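Long-range contacts in yopT (Bacillus subtilis, PDB 2DLB), which is a homodimeric protein of unknown function, derived from the SPbeta prophage and built from two long beta strands, a short one and a single helix: residues 33-38 and 60-65; 38-43 and 55-60. One frame throughout, in Å; residues are numbered along the deposited sequence.

Interaction 1. Residues 33-38 and 60-65; sequences ICENLL and MEYEIT
Helix-on-sheet packing is illustrated here at the point where a helix runs out: the last turn of helix 23-35 and the type I beta turn from Glu-35 to Leu-38 lie against the long strand 52-69. Tyr-62 and Met-60 carry most of the contact. From Tyr-62 CB, which points toward the helix, CG departs between the backbone N and the carbonyl carbon (chi1 72°), the crowded position, and the ring stands up from the strand beneath the helix end. Cys-34 CB sits over the centre of one ring face, 3.4 Å from the ring centroid of Tyr-62 and only 9° off the ring normal, a CH-pi contact. The sulfur is also over that face but farther out, Cys-34 SG being 4.5 Å from the same centroid in a sulfur-aromatic contact. Around the rim, and in the ring plane, Leu-38 CD2 meets Tyr-62 CD1 at 3.8 Å. At the tip, Tyr-62 OH donates a hydrogen bond of 3.0 Å to Glu-35 OE1. Glu-35 reaches it because its chain bends at chi2, and the carboxylate plane stands 72° from the ring. The hydroxyl bond holds the tip, while Cys-34 on one face and Leu-38 CD2 at the edge restrict the turn of the ring.

Two residues back along the strand, selenomethionine Met-60 runs out extended under the turn, its SE 3.7 Å from Leu-37 CB. Met-60 also packs on Leu-12 of the second subunit, and a strand of that subunit pairs antiparallel with residues 60-64. Water 1 donates to Leu-38 O and accepts from Met-60 N, bridging turn and strand. The Tyr-62 hydroxyl approaches Glu-35 OE1 on its anti lone pair, the one turned away from OE2.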
ATOM      1  N   ILE A  33     -12.297  -9.104   0.729  1.00 13.09           N
ATOM      2  CA  ILE A  33     -11.732  -8.104  -0.193  1.00 13.99           C
ATOM      3  C   ILE A  33     -10.212  -8.140  -0.100  1.00 13.57           C
ATOM      4  O   ILE A  33      -9.495  -8.180  -1.100  1.00 14.68           O
ATOM      5  CB  ILE A  33     -12.265  -6.703   0.095  1.00 13.60           C
ATOM      6  CG1 ILE A  33     -13.750  -6.573  -0.289  1.00 16.91           C
ATOM      7  CG2 ILE A  33     -11.447  -5.571  -0.573  1.00 16.54           C
ATOM      8  CD1 ILE A  33     -14.450  -5.352   0.290  1.00 20.20           C
ATOM      9  N   CYS A  34      -9.679  -8.108   1.099  1.00 11.68           N
ATOM     10  CA  CYS A  34      -8.228  -8.017   1.287  1.00 13.01           C
ATOM     11  C   CYS A  34      -7.538  -9.310   0.852  1.00 12.52           C
ATOM     12  O   CYS A  34      -6.489  -9.237   0.234  1.00 13.02           O
ATOM     13  CB  CYS A  34      -7.956  -7.677   2.746  1.00 14.19           C
ATOM     14  SG  CYS A  34      -8.377  -5.975   3.197  1.00 15.60           S
ATOM     15  N   GLU A  35      -8.145 -10.475   1.140  1.00 13.68           N
ATOM     16  CA  GLU A  35      -7.558 -11.722   0.709  1.00 13.79           C
ATOM     17  C   GLU A  35      -7.409 -11.789  -0.798  1.00 13.77           C
ATOM     18  O   GLU A  35      -6.451 -12.361  -1.332  1.00 15.14           O
ATOM     19  CB  GLU A  35      -8.446 -12.885   1.193  1.00 19.19           C
ATOM     20  CG  GLU A  35      -7.770 -14.221   1.131  1.00 22.95           C
ATOM     21  CD  GLU A  35      -6.685 -14.509   2.148  1.00 23.22           C
ATOM     22  OE1 GLU A  35      -6.445 -13.720   3.064  1.00 27.24           O
ATOM     23  OE2 GLU A  35      -6.061 -15.567   1.939  1.00 32.37           O
ATOM     24  N   ASN A  36      -8.368 -11.189  -1.512  1.00 14.68           N
ATOM     25  CA  ASN A  36      -8.302 -11.139  -2.989  1.00 14.99           C
ATOM     26  C   ASN A  36      -7.290 -10.104  -3.472  1.00 13.06           C
ATOM     27  O   ASN A  36      -7.165 -10.027  -4.715  1.00 14.91           O
ATOM     28  CB  ASN A  36      -9.691 -10.863  -3.550  1.00 19.49           C
ATOM     29  CG  ASN A  36     -10.566 -12.110  -3.527  1.00 27.65           C
ATOM     30  OD1 ASN A  36     -10.044 -13.217  -3.669  1.00 36.61           O
ATOM     31  ND2 ASN A  36     -11.843 -11.876  -3.325  1.00 35.04           N
ATOM     32  N   LEU A  37      -6.583  -9.382  -2.643  1.00 12.10           N
ATOM     33  CA  LEU A  37      -5.556  -8.461  -3.083  1.00 12.06           C
ATOM     34  C   LEU A  37      -4.145  -9.033  -2.935  1.00 10.53           C
ATOM     35  O   LEU A  37      -3.216  -8.432  -3.453  1.00 11.80           O
ATOM     36  CB  LEU A  37      -5.562  -7.164  -2.267  1.00 12.04           C
ATOM     37  CG  LEU A  37      -6.838  -6.328  -2.335  1.00 18.84           C
ATOM     38  CD1 LEU A  37      -6.786  -5.156  -1.362  1.00 24.80           C
ATOM     39  CD2 LEU A  37      -7.082  -5.897  -3.788  1.00 28.43           C
ATOM     40  N   LEU A  38      -3.985 -10.144  -2.207  1.00 10.27           N
ATOM     41  CA  LEU A  38      -2.691 -10.598  -1.761  1.00 11.12           C
ATOM     42  C   LEU A  38      -1.676 -10.757  -2.893  1.00  9.40           C
ATOM     43  O   LEU A  38      -0.502 -10.517  -2.646  1.00 11.87           O
ATOM     44  CB  LEU A  38      -2.796 -11.919  -0.988  1.00 13.35           C
ATOM     45  CG  LEU A  38      -3.440 -11.859   0.370  1.00 15.10           C
ATOM     46  CD1 LEU A  38      -3.535 -13.293   0.899  1.00 23.36           C
ATOM     47  CD2 LEU A  38      -2.658 -11.021   1.363  1.00 21.26           C
HETATM   48  N   MSE A  60       2.384  -8.616   0.020  1.00 12.18           N
HETATM   49  CA  MSE A  60       1.376  -7.948   0.808  1.00 13.04           C
HETATM   50  C   MSE A  60       0.916  -8.804   1.978  1.00 12.48           C
HETATM   51  O   MSE A  60       0.732  -9.994   1.751  1.00 15.77           O
HETATM   52  CB  MSE A  60       0.099  -7.683  -0.022  1.00 16.19           C
HETATM   53  CG  MSE A  60      -0.967  -7.053   0.898  1.00 24.04           C
HETATM   54 SE   MSE A  60      -2.469  -6.962  -0.198  1.00 41.56          SE
HETATM   55  CE  MSE A  60      -3.647  -6.424   1.205  1.00101.50           C
ATOM     56  N   GLU A  61       0.719  -8.151   3.100  1.00 13.26           N
ATOM     57  CA  GLU A  61       0.057  -8.774   4.239  1.00 12.77           C
ATOM     58  C   GLU A  61      -0.949  -7.754   4.746  1.00 10.95           C
ATOM     59  O   GLU A  61      -0.776  -6.570   4.480  1.00 12.31           O
ATOM     60  CB  GLU A  61       1.023  -9.206   5.312  1.00 17.03           C
ATOM     61  CG  GLU A  61       1.981 -10.335   4.922  1.00 26.94           C
ATOM     62  CD  GLU A  61       3.310  -9.639   4.632  1.00 41.13           C
ATOM     63  OE1 GLU A  61       4.240 -10.380   4.273  1.00 62.37           O
ATOM     64  OE2 GLU A  61       3.358  -8.388   4.806  1.00 55.50           O
ATOM     65  N   TYR A  62      -1.947  -8.169   5.478  1.00 11.71           N
ATOM     66  CA  TYR A  62      -2.903  -7.240   6.064  1.00 11.23           C
ATOM     67  C   TYR A  62      -3.419  -7.773   7.383  1.00 11.14           C
ATOM     68  O   TYR A  62      -3.396  -8.982   7.639  1.00 11.79           O
ATOM     69  CB  TYR A  62      -4.073  -6.945   5.072  1.00 13.47           C
ATOM     70  CG  TYR A  62      -4.988  -8.139   4.954  1.00 13.28           C
ATOM     71  CD1 TYR A  62      -4.659  -9.154   4.064  1.00 14.31           C
ATOM     72  CD2 TYR A  62      -6.156  -8.215   5.713  1.00 18.10           C
ATOM     73  CE1 TYR A  62      -5.504 -10.241   3.957  1.00 18.54           C
ATOM     74  CE2 TYR A  62      -6.966  -9.314   5.613  1.00 23.36           C
ATOM     75  CZ  TYR A  62      -6.639 -10.316   4.730  1.00 22.15           C
ATOM     76  OH  TYR A  62      -7.499 -11.387   4.688  1.00 31.66           O
ATOM     77  N   GLU A  63      -3.976  -6.812   8.127  1.00  9.66           N
ATOM     78  CA  GLU A  63      -4.730  -7.197   9.341  1.00 11.78           C
ATOM     79  C   GLU A  63      -5.730  -6.090   9.632  1.00 10.14           C
ATOM     80  O   GLU A  63      -5.392  -4.911   9.492  1.00 10.85           O
ATOM     81  CB  GLU A  63      -3.802  -7.446  10.507  1.00 14.50           C
ATOM     82  CG  GLU A  63      -3.165  -6.224  11.054  1.00 23.09           C
ATOM     83  CD  GLU A  63      -2.411  -6.350  12.367  1.00 31.14           C
ATOM     84  OE1 GLU A  63      -2.459  -7.448  12.998  1.00 30.29           O
ATOM     85  OE2 GLU A  63      -1.783  -5.308  12.732  1.00 39.86           O
ATOM     86  N   ILE A  64      -6.940  -6.445  10.064  1.00  9.72           N
ATOM     87  CA  ILE A  64      -7.874  -5.452  10.508  1.00  9.07           C
ATOM     88  C   ILE A  64      -7.392  -4.904  11.862  1.00  8.55           C
ATOM     89  O   ILE A  64      -7.019  -5.699  12.722  1.00 10.35           O
ATOM     90  CB  ILE A  64      -9.299  -6.032  10.577  1.00  9.78           C
ATOM     91  CG1 ILE A  64      -9.797  -6.518   9.202  1.00 11.33           C
ATOM     92  CG2 ILE A  64     -10.269  -5.019  11.193  1.00 11.34           C
ATOM     93  CD1 ILE A  64     -11.151  -7.166   9.139  1.00 13.79           C
ATOM     94  N   THR A  65      -7.395  -3.590  12.014  1.00  8.90           N
ATOM     95  CA  THR A  65      -7.003  -2.893  13.226  1.00  9.49           C
ATOM     96  C   THR A  65      -8.175  -2.569  14.135  1.00 10.06           C
ATOM     97  O   THR A  65      -8.167  -2.849  15.332  1.00 11.78           O
ATOM     98  CB  THR A  65      -6.271  -1.577  12.861  1.00 11.89           C
ATOM     99  OG1 THR A  65      -5.238  -1.851  11.881  1.00 13.32           O
ATOM    100  CG2 THR A  65      -5.666  -0.991  14.110  1.00 12.27           C
TER
HETATM  101  O   HOH W   1       1.423 -11.361  -0.988  1.00 20.68           O

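Interaction 2. Residues 38-43 and 55-60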
ATOM      1  N   LEU A  38      -3.985 -10.144  -2.207  1.00 10.27           N
ATOM      2  CA  LEU A  38      -2.691 -10.598  -1.761  1.00 11.12           C
ATOM      3  C   LEU A  38      -1.676 -10.757  -2.893  1.00  9.40           C
ATOM      4  O   LEU A  38      -0.502 -10.517  -2.646  1.00 11.87           O
ATOM      5  CB  LEU A  38      -2.796 -11.919  -0.988  1.00 13.35           C
ATOM      6  CG  LEU A  38      -3.440 -11.859   0.370  1.00 15.10           C
ATOM      7  CD1 LEU A  38      -3.535 -13.293   0.899  1.00 23.36           C
ATOM      8  CD2 LEU A  38      -2.658 -11.021   1.363  1.00 21.26           C
ATOM      9  N   LEU A  39      -2.144 -11.192  -4.065  1.00  8.66           N
ATOM     10  CA  LEU A  39      -1.216 -11.490  -5.148  1.00  8.60           C
ATOM     11  C   LEU A  39      -1.129 -10.365  -6.168  1.00  7.96           C
ATOM     12  O   LEU A  39      -0.534 -10.528  -7.210  1.00  8.80           O
ATOM     13  CB  LEU A  39      -1.588 -12.802  -5.834  1.00 10.42           C
ATOM     14  CG  LEU A  39      -1.630 -14.021  -4.913  1.00 12.03           C
ATOM     15  CD1 LEU A  39      -2.015 -15.239  -5.751  1.00 14.24           C
ATOM     16  CD2 LEU A  39      -0.302 -14.224  -4.181  1.00 17.57           C
ATOM     17  N   SER A  40      -1.699  -9.199  -5.864  1.00  7.79           N
ATOM     18  CA  SER A  40      -1.615  -8.069  -6.774  1.00  7.39           C
ATOM     19  C   SER A  40      -0.158  -7.756  -7.104  1.00  7.03           C
ATOM     20  O   SER A  40       0.709  -7.727  -6.238  1.00  8.51           O
ATOM     21  CB  SER A  40      -2.292  -6.862  -6.143  1.00  7.48           C
ATOM     22  OG  SER A  40      -2.069  -5.691  -6.867  1.00  9.89           O
ATOM     23  N   LYS A  41       0.104  -7.475  -8.389  1.00  7.38           N
ATOM     24  CA  LYS A  41       1.449  -7.221  -8.869  1.00  7.41           C
ATOM     25  C   LYS A  41       1.827  -5.746  -8.885  1.00  6.47           C
ATOM     26  O   LYS A  41       3.006  -5.427  -9.102  1.00  7.71           O
ATOM     27  CB  LYS A  41       1.604  -7.789 -10.298  1.00 10.18           C
ATOM     28  CG  LYS A  41       1.366  -9.282 -10.340  1.00 13.39           C
ATOM     29  CD  LYS A  41       2.426 -10.118  -9.681  1.00 25.15           C
ATOM     30  CE  LYS A  41       2.283 -11.567 -10.106  1.00 29.35           C
ATOM     31  NZ  LYS A  41       2.910 -12.546  -9.209  1.00 35.13           N
ATOM     32  N   GLU A  42       0.857  -4.866  -8.728  1.00  6.86           N
ATOM     33  CA  GLU A  42       1.098  -3.416  -8.900  1.00  6.59           C
ATOM     34  C   GLU A  42       0.182  -2.638  -8.004  1.00  7.16           C
ATOM     35  O   GLU A  42      -1.030  -2.906  -7.935  1.00  8.43           O
ATOM     36  CB  GLU A  42       0.885  -3.020 -10.370  1.00  7.92           C
ATOM     37  CG  GLU A  42       1.275  -1.565 -10.722  1.00 10.04           C
ATOM     38  CD  GLU A  42       1.224  -1.331 -12.213  1.00 10.51           C
ATOM     39  OE1 GLU A  42       0.195  -1.577 -12.839  1.00 15.81           O
ATOM     40  OE2 GLU A  42       2.234  -0.949 -12.804  1.00 10.88           O
ATOM     41  N   VAL A  43       0.738  -1.663  -7.308  1.00  7.74           N
ATOM     42  CA  VAL A  43       0.024  -0.741  -6.441  1.00  7.50           C
ATOM     43  C   VAL A  43       0.245   0.675  -6.963  1.00  6.50           C
ATOM     44  O   VAL A  43       1.300   1.019  -7.465  1.00  8.10           O
ATOM     45  CB  VAL A  43       0.482  -0.895  -4.977  1.00  7.80           C
ATOM     46  CG1 VAL A  43       1.965  -0.590  -4.774  1.00  9.81           C
ATOM     47  CG2 VAL A  43      -0.399  -0.064  -4.032  1.00  9.37           C
ATOM     48  N   PHE A  55       3.792   1.330  -8.774  1.00  6.61           N
ATOM     49  CA  PHE A  55       4.940   0.589  -8.295  1.00  6.65           C
ATOM     50  C   PHE A  55       4.740  -0.923  -8.411  1.00  6.50           C
ATOM     51  O   PHE A  55       3.623  -1.420  -8.214  1.00  6.86           O
ATOM     52  CB  PHE A  55       5.213   0.840  -6.807  1.00  7.49           C
ATOM     53  CG  PHE A  55       5.441   2.289  -6.457  1.00  7.33           C
ATOM     54  CD1 PHE A  55       6.733   2.786  -6.530  1.00  8.73           C
ATOM     55  CD2 PHE A  55       4.398   3.102  -6.072  1.00  9.00           C
ATOM     56  CE1 PHE A  55       6.944   4.097  -6.240  1.00  9.11           C
ATOM     57  CE2 PHE A  55       4.640   4.429  -5.783  1.00 10.03           C
ATOM     58  CZ  PHE A  55       5.918   4.901  -5.858  1.00  8.43           C
ATOM     59  N   LYS A  56       5.831  -1.631  -8.693  1.00  6.97           N
ATOM     60  CA  LYS A  56       5.842  -3.066  -8.584  1.00  6.43           C
ATOM     61  C   LYS A  56       5.633  -3.459  -7.110  1.00  6.21           C
ATOM     62  O   LYS A  56       6.384  -3.016  -6.251  1.00  7.76           O
ATOM     63  CB  LYS A  56       7.140  -3.667  -9.120  1.00  6.86           C
ATOM     64  CG  LYS A  56       7.232  -5.171  -8.969  1.00  9.17           C
ATOM     65  CD  LYS A  56       8.534  -5.746  -9.526  1.00 12.13           C
ATOM     66  CE  LYS A  56       8.606  -7.258  -9.235  1.00 16.75           C
ATOM     67  NZ  LYS A  56       9.779  -7.873  -9.903  1.00 21.86           N
ATOM     68  N   LEU A  57       4.658  -4.334  -6.879  1.00  6.96           N
ATOM     69  CA  LEU A  57       4.349  -4.867  -5.562  1.00  8.14           C
ATOM     70  C   LEU A  57       4.837  -6.296  -5.468  1.00  8.94           C
ATOM     71  O   LEU A  57       4.391  -7.127  -6.287  1.00 10.62           O
ATOM     72  CB  LEU A  57       2.835  -4.805  -5.351  1.00  8.69           C
ATOM     73  CG  LEU A  57       2.270  -5.224  -4.036  1.00  8.98           C
ATOM     74  CD1 LEU A  57       2.833  -4.369  -2.897  1.00 10.01           C
ATOM     75  CD2 LEU A  57       0.746  -5.130  -4.086  1.00 11.19           C
ATOM     76  N   SER A  58       5.742  -6.547  -4.532  0.50  9.08           N
ATOM     77  CA  SER A  58       6.421  -7.797  -4.263  0.50 11.61           C
ATOM     78  C   SER A  58       5.731  -8.693  -3.243  0.50 12.33           C
ATOM     79  O   SER A  58       5.861  -9.929  -3.292  0.50 13.67           O
ATOM     80  CB  SER A  58       7.852  -7.513  -3.745  0.50 13.91           C
ATOM     81  OG  SER A  58       7.871  -6.433  -2.827  0.50 33.20           O
ATOM     82  N   ASP A  59       5.048  -8.093  -2.293  1.00 12.37           N
ATOM     83  CA  ASP A  59       4.447  -8.790  -1.167  1.00 14.03           C
ATOM     84  C   ASP A  59       3.388  -7.971  -0.545  1.00 10.10           C
ATOM     85  O   ASP A  59       3.526  -6.760  -0.566  1.00 10.80           O
ATOM     86  CB  ASP A  59       5.509  -9.105  -0.051  1.00 20.75           C
ATOM     87  CG  ASP A  59       4.928  -9.955   1.054  1.00 24.30           C
ATOM     88  OD1 ASP A  59       4.280 -10.959   0.683  1.00 31.89           O
ATOM     89  OD2 ASP A  59       5.074  -9.676   2.262  1.00 33.71           O
HETATM   90  N   MSE A  60       2.384  -8.616   0.020  1.00 12.18           N
HETATM   91  CA  MSE A  60       1.376  -7.948   0.808  1.00 13.04           C
HETATM   92  C   MSE A  60       0.916  -8.804   1.978  1.00 12.48           C
HETATM   93  O   MSE A  60       0.732  -9.994   1.751  1.00 15.77           O
HETATM   94  CB  MSE A  60       0.099  -7.683  -0.022  1.00 16.19           C
HETATM   95  CG  MSE A  60      -0.967  -7.053   0.898  1.00 24.04           C
HETATM   96 SE   MSE A  60      -2.469  -6.962  -0.198  1.00 41.56          SE
HETATM   97  CE  MSE A  60      -3.647  -6.424   1.205  1.00101.50           C
TER
HETATM   98  O   HOH W   1       1.423 -11.361  -0.988  1.00 20.68           O
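Backbone pairing does the primary work in this antiparallel beta hairpin, formed by strands 42-46 and 52-69. Val-43 and Phe-55 make a hydrogen-bonded pair gripped from both directions: Val-43 N donates to Phe-55 O at 3.0 Å, and Phe-55 N donates to Val-43 O at 2.8 Å, the latter nearly along the C=O axis. Next to it, Glu-42 and Lys-56 form a non-hydrogen-bonded pair, where Glu-42 CA comes within 3.3 Å of Phe-55 O in a CA-H...O contact. That carbonyl therefore receives both a regular N-H and a carbon-bound hydrogen.

Side chains then fill in around the backbone. On the face shared by Val-43 and Phe-55, Val-43 CG1 takes the crowded position between backbone N and carbonyl carbon (chi1 61°), which brings it 4.1 Å from Phe-55 CB and 4.3 Å from Leu-57 CD1. Leu-57, with CG anti to its backbone N, turns its CD2 branch to Ser-40, 3.4 Å from Ser-40 O.

Farther out, the second subunit meets this layer. Ser-40 OG is hydrogen-bonded to Leu-46 O of the second subunit, Val-43 packs on its counterpart in that chain, and an antiparallel strand from there extends the sheet past this hairpin.

The incoming segment is not yet a regular strand at Lys-41, and its bond records the change: Leu-57 N donates to Lys-41 O at 3.0 Å and almost straight (174°), yet the donor nitrogen lies well above the carbonyl plane, 56° out of it.

How the interactions relate
Read together, the two contacts show one long strand serving two partners in succession. Interaction 2 is nested along the chain within the loop that interaction 1 closes, and their centres lie 12 Å apart. Strand 52-69 first pairs with strand 42-46 through residues 55-60, then carries the end of helix 23-35 on residues 60-65. Leu-38 and Met-60, with water 1 between their backbones, belong to both contacts and mark the handover from edge-to-edge pairing to helix packing. The second subunit touches both regions and continues the sheet, so the fold within each chain and the homodimer are built on the same strand.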